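PDB 6CHJ: diacylglycerol O-acyltransferase from Marinobacter hydrocarbonoclasticus, which probably transfers the acyl group of acyl-CoA to diacylglycerol, giving triacylglycerol and CoA, and also acts as a wax ester synthase. Local coordinates for residues Q27-P32 with A393-M398; R150-N155 with R386-N391. All blocks are in the same frame, centred on the assembly; numbering follows the deposited sequence.

Contact 1: residues Q27-P32 with A393-M398; sequences QLFSFP and AKLEGM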
# COMPACT_ATOMS: atom_id res chain seq x y z
N GLN B 27 12.32 13.86 -1.38
CA GLN B 27 13.10 15.03 -0.98
C GLN B 27 13.86 14.73 0.30
O GLN B 27 13.27 14.26 1.28
CB GLN B 27 12.19 16.23 -0.77
CG GLN B 27 11.69 16.84 -2.06
CD GLN B 27 10.65 17.86 -1.79
OE1 GLN B 27 9.96 17.80 -0.77
NE2 GLN B 27 10.52 18.83 -2.69
N LEU B 28 15.15 15.00 0.30
CA LEU B 28 16.01 14.77 1.44
C LEU B 28 16.49 16.11 1.98
O LEU B 28 16.96 16.95 1.21
CB LEU B 28 17.19 13.91 1.02
CG LEU B 28 18.31 13.69 2.03
CD1 LEU B 28 17.86 12.66 3.08
CD2 LEU B 28 19.55 13.23 1.27
N PHE B 29 16.32 16.34 3.28
CA PHE B 29 16.71 17.59 3.92
C PHE B 29 17.71 17.34 5.03
O PHE B 29 17.85 16.22 5.55
CB PHE B 29 15.54 18.35 4.53
CG PHE B 29 14.42 18.64 3.59
CD1 PHE B 29 14.37 19.84 2.91
CD2 PHE B 29 13.38 17.75 3.45
CE1 PHE B 29 13.30 20.14 2.05
CE2 PHE B 29 12.32 18.03 2.61
CZ PHE B 29 12.28 19.24 1.90
N SER B 30 18.40 18.40 5.41
CA SER B 30 19.20 18.40 6.63
C SER B 30 18.44 19.13 7.72
O SER B 30 17.58 19.97 7.44
CB SER B 30 20.57 19.04 6.39
OG SER B 30 21.46 18.10 5.82
N PHE B 31 18.73 18.76 8.97
CA PHE B 31 18.20 19.53 10.10
C PHE B 31 18.59 21.00 9.91
O PHE B 31 19.75 21.29 9.60
CB PHE B 31 18.77 19.04 11.43
CG PHE B 31 18.08 17.83 12.00
CD1 PHE B 31 17.34 16.97 11.20
CD2 PHE B 31 18.22 17.52 13.36
CE1 PHE B 31 16.74 15.83 11.73
CE2 PHE B 31 17.62 16.39 13.90
CZ PHE B 31 16.88 15.54 13.08
N PRO B 32 17.66 21.94 10.10
CA PRO B 32 18.06 23.36 10.07
C PRO B 32 19.08 23.61 11.18
O PRO B 32 19.06 22.96 12.23
CB PRO B 32 16.75 24.12 10.32
CG PRO B 32 15.64 23.09 10.17
CD PRO B 32 16.27 21.77 10.54
N ALA B 393 15.40 24.21 6.51
CA ALA B 393 15.93 22.89 6.24
C ALA B 393 16.41 22.87 4.79
O ALA B 393 15.62 23.08 3.87
CB ALA B 393 14.89 21.80 6.50
N LYS B 394 17.71 22.65 4.60
CA LYS B 394 18.26 22.65 3.25
C LYS B 394 17.83 21.39 2.50
O LYS B 394 18.05 20.27 2.97
CB LYS B 394 19.79 22.76 3.31
CG LYS B 394 20.49 22.78 1.95
CD LYS B 394 22.00 22.88 2.12
CE LYS B 394 22.43 22.46 3.52
NZ LYS B 394 23.83 21.95 3.59
N LEU B 395 17.22 21.57 1.35
CA LEU B 395 17.05 20.46 0.43
C LEU B 395 18.43 19.98 -0.04
O LEU B 395 19.17 20.75 -0.64
CB LEU B 395 16.19 20.88 -0.76
CG LEU B 395 15.72 19.79 -1.73
CD1 LEU B 395 14.78 18.78 -1.03
CD2 LEU B 395 15.06 20.41 -2.96
N GLU B 396 18.77 18.73 0.28
CA GLU B 396 20.03 18.13 -0.16
C GLU B 396 19.93 17.32 -1.45
O GLU B 396 20.97 17.02 -2.06
CB GLU B 396 20.59 17.20 0.93
CG GLU B 396 20.81 17.85 2.27
CD GLU B 396 22.09 18.67 2.31
OE1 GLU B 396 22.80 18.75 1.27
OE2 GLU B 396 22.38 19.23 3.38
N GLY B 397 18.73 16.93 -1.88
CA GLY B 397 18.55 16.12 -3.08
C GLY B 397 17.09 15.82 -3.33
O GLY B 397 16.35 15.50 -2.39
N MET B 398 16.65 15.93 -4.59
CA MET B 398 15.26 15.69 -4.99
C MET B 398 15.26 14.66 -6.12
O MET B 398 15.95 14.84 -7.13
CB MET B 398 14.57 17.00 -5.43
CG MET B 398 15.51 17.98 -6.15
SD MET B 398 14.75 19.49 -6.84
CE MET B 398 13.62 18.80 -8.06

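Contact 2: residues R150-N155 with R386-N391; sequences RMLSEN and RPLYWN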
# COMPACT_ATOMS: atom_id res chain seq x y z
N ARG B 150 8.38 24.67 -5.99
CA ARG B 150 7.66 25.90 -5.65
C ARG B 150 7.33 25.97 -4.16
O ARG B 150 7.28 27.06 -3.58
CB ARG B 150 6.38 25.99 -6.48
CG ARG B 150 5.65 27.33 -6.38
CD ARG B 150 4.70 27.55 -7.56
NE ARG B 150 3.58 26.61 -7.55
CZ ARG B 150 2.43 26.82 -6.91
NH1 ARG B 150 2.25 27.95 -6.23
NH2 ARG B 150 1.47 25.90 -6.96
N MET B 151 7.12 24.81 -3.52
CA MET B 151 6.90 24.73 -2.08
C MET B 151 8.09 25.25 -1.27
O MET B 151 7.94 25.47 -0.06
CB MET B 151 6.62 23.27 -1.68
CG MET B 151 5.89 23.12 -0.35
SD MET B 151 6.34 21.65 0.61
CE MET B 151 8.14 21.69 0.57
N LEU B 152 9.25 25.44 -1.89
CA LEU B 152 10.45 25.84 -1.18
C LEU B 152 10.78 27.30 -1.49
O LEU B 152 10.15 27.95 -2.33
CB LEU B 152 11.62 24.93 -1.54
CG LEU B 152 11.50 23.42 -1.30
CD1 LEU B 152 12.35 22.67 -2.32
CD2 LEU B 152 11.90 23.05 0.10
N SER B 153 11.80 27.81 -0.80
CA SER B 153 12.25 29.17 -1.00
C SER B 153 13.78 29.19 -1.02
O SER B 153 14.44 28.26 -0.54
CB SER B 153 11.71 30.11 0.08
OG SER B 153 12.16 31.44 -0.11
N GLU B 154 14.34 30.27 -1.57
CA GLU B 154 15.78 30.43 -1.62
C GLU B 154 16.38 30.96 -0.31
O GLU B 154 17.57 30.75 -0.07
CB GLU B 154 16.17 31.36 -2.78
CG GLU B 154 16.33 30.63 -4.11
CD GLU B 154 16.53 31.57 -5.29
OE1 GLU B 154 15.54 31.88 -5.99
OE2 GLU B 154 17.69 31.98 -5.53
N ASN B 155 15.57 31.61 0.54
CA ASN B 155 16.09 32.24 1.75
C ASN B 155 16.10 31.25 2.91
O ASN B 155 15.03 30.81 3.34
CB ASN B 155 15.25 33.47 2.12
CG ASN B 155 15.62 34.05 3.48
OD1 ASN B 155 16.78 34.04 3.89
ND2 ASN B 155 14.63 34.58 4.18
N ARG B 386 19.56 26.86 -8.03
CA ARG B 386 20.20 27.39 -6.82
C ARG B 386 19.69 26.63 -5.60
O ARG B 386 18.60 26.05 -5.64
CB ARG B 386 19.92 28.89 -6.67
CG ARG B 386 20.41 29.72 -7.87
CD ARG B 386 20.25 31.20 -7.66
NE ARG B 386 18.85 31.58 -7.57
CZ ARG B 386 18.13 31.97 -8.62
NH1 ARG B 386 18.68 32.00 -9.82
NH2 ARG B 386 16.85 32.31 -8.45
N PRO B 387 20.47 26.62 -4.51
CA PRO B 387 20.06 25.84 -3.33
C PRO B 387 18.74 26.33 -2.75
O PRO B 387 18.31 27.47 -2.95
CB PRO B 387 21.22 26.05 -2.34
CG PRO B 387 22.38 26.39 -3.19
CD PRO B 387 21.81 27.19 -4.34
N LEU B 388 18.07 25.43 -2.03
CA LEU B 388 16.71 25.67 -1.57
C LEU B 388 16.57 25.19 -0.14
O LEU B 388 17.37 24.39 0.37
CB LEU B 388 15.68 25.00 -2.49
CG LEU B 388 15.49 25.66 -3.85
CD1 LEU B 388 14.50 24.90 -4.72
CD2 LEU B 388 15.05 27.10 -3.66
N TYR B 389 15.55 25.72 0.53
CA TYR B 389 15.32 25.44 1.94
C TYR B 389 13.82 25.37 2.18
O TYR B 389 13.05 26.08 1.53
CB TYR B 389 15.95 26.52 2.87
CG TYR B 389 17.40 26.81 2.57
CD1 TYR B 389 17.77 27.63 1.50
CD2 TYR B 389 18.42 26.25 3.34
CE1 TYR B 389 19.08 27.88 1.20
CE2 TYR B 389 19.76 26.51 3.05
CZ TYR B 389 20.07 27.32 1.98
OH TYR B 389 21.38 27.59 1.66
N TRP B 390 13.42 24.48 3.09
CA TRP B 390 12.09 24.47 3.67
C TRP B 390 12.27 24.89 5.12
O TRP B 390 12.94 24.19 5.89
CB TRP B 390 11.43 23.09 3.59
CG TRP B 390 9.91 23.11 3.76
CD1 TRP B 390 9.03 24.10 3.35
CD2 TRP B 390 9.09 22.08 4.35
NE1 TRP B 390 7.74 23.74 3.66
CE2 TRP B 390 7.75 22.51 4.28
CE3 TRP B 390 9.37 20.83 4.93
CZ2 TRP B 390 6.69 21.74 4.77
CZ3 TRP B 390 8.32 20.07 5.42
CH2 TRP B 390 7.00 20.53 5.34
N ASN B 391 11.71 26.05 5.47
CA ASN B 391 11.82 26.66 6.80
C ASN B 391 13.20 26.42 7.40
O ASN B 391 13.35 25.92 8.53
CB ASN B 391 10.70 26.16 7.70
CG ASN B 391 9.33 26.47 7.11
OD1 ASN B 391 8.97 27.62 6.94
ND2 ASN B 391 8.58 25.42 6.75

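Contact 1: residues Q27-P32 with A393-M398
This is an antiparallel strand pairing inside a mixed β-sheet, in which strand 393-401, from the C-terminal half of the chain, lies between strand 22-30 and the short strand 389-390. Leu28 is held by both backbone groups: Leu28 N donates to Gly397 O at 3.0 Å, nearly along the C=O axis, and Leu28 O accepts from Glu396 N at 2.7 Å. Two residues thus face one, a classic bulge: Glu396 departs from the extended conformation (psi -17°), and Gly397, with phi at 180°, adopts a backbone geometry that comes easily to a residue without CB. Past the bulge, Ser30 N donates to Lys394 O at 3.1 Å.

Gln27, Phe29 and Leu395 share the buried face. Leu395, with CG anti to the backbone N (chi1 -171°), lays CD1 over one face of the Phe29 ring, 4.0 Å from its centroid, while the same methyl touches Gln27 CB at 3.6 Å. Phe29 also stacks on Phe128. The amide of Gln27 reaches beyond the pair, where NE2 bonds to Ala148 O.

Glu396 bends at chi2, bringing OE2 to 2.8 Å from Ser30 OG, although Gln127 OE1 competes for that hydroxyl proton. Lys394 NZ forms a salt bridge with the same OE2, though its hydrogen bond is weak, and would help balance the carboxylate charge. A C-terminal strand crossing into the N-terminal sheet is a hallmark of the two-domain CoA-dependent acyltransferase fold.

Contact 2: residues R150-N155 with R386-N391
The indole of Trp390 is covered on both faces: Met151 CE sits 3.6 Å from the centroid of the five-membered ring, only 5° off its normal, and Asn391 ND2 lies 3.6 Å above the plane on the opposite face. Bends at chi2 and chi3 bring the methyl there, with SD placed obliquely beside it in a Met-aromatic contact. An unbranched, polarisable methionine suits such a flat partner. The indole N-H is spent on Pro162 O, while Leu43 and Leu47 of helix 39-49 also touch the ring. At the edge of the Tyr389 ring, in its plane, lies Ser153 O.

The guanidinium of Arg386 also works through its edge, gripping Glu154 side-on: NE lies a very short 2.4 Å from OE2, and NH2 reaches OE1 at 2.8 Å. The carboxylate is tilted 37° from the guanidinium plane, so both oxygens are met from above their own plane. This salt bridge is at the exposed end.

Between these ends, one antiparallel bridge ties the loop after helix 141-150 to strand 389-390, the outermost strand on this side of the sheet. Ser153 N donates to Tyr389 O at 3.2 Å, and Tyr389 N returns the bond to Ser153 O at 3.0 Å. An alanine at Trp390 would lose the platform under Met151 and the bond to Pro162, and would probably loosen the loop's hold on the strand. Leu152 spreads its two methyls over neighbouring residues, CD2 against Trp390 CB (3.5 Å) and CD1 against Leu388 CD1 (3.9 Å).

Both contacts join the N-terminal to the C-terminal half of the chain through the same sheet, and both are partly buried. Contact 1 pairs two interior strands and has no fully exposed residue; contact 2 holds a loop against the neighbouring edge strand and runs from buried residues out to the exposed Glu154 and Arg386. Their buried sides merge: Leu395 CD2 packs 3.6 Å from Leu152 CD1, Phe29 also touches Leu152, and a probable hydrogen bond links Leu395 N to Leu388 O. Contact 1 relies on a bulged backbone ladder, with its polar cluster among partly exposed side chains, whereas contact 2 has a single bridge, supplemented by an indole-methionine contact and an arginine-glutamate pair.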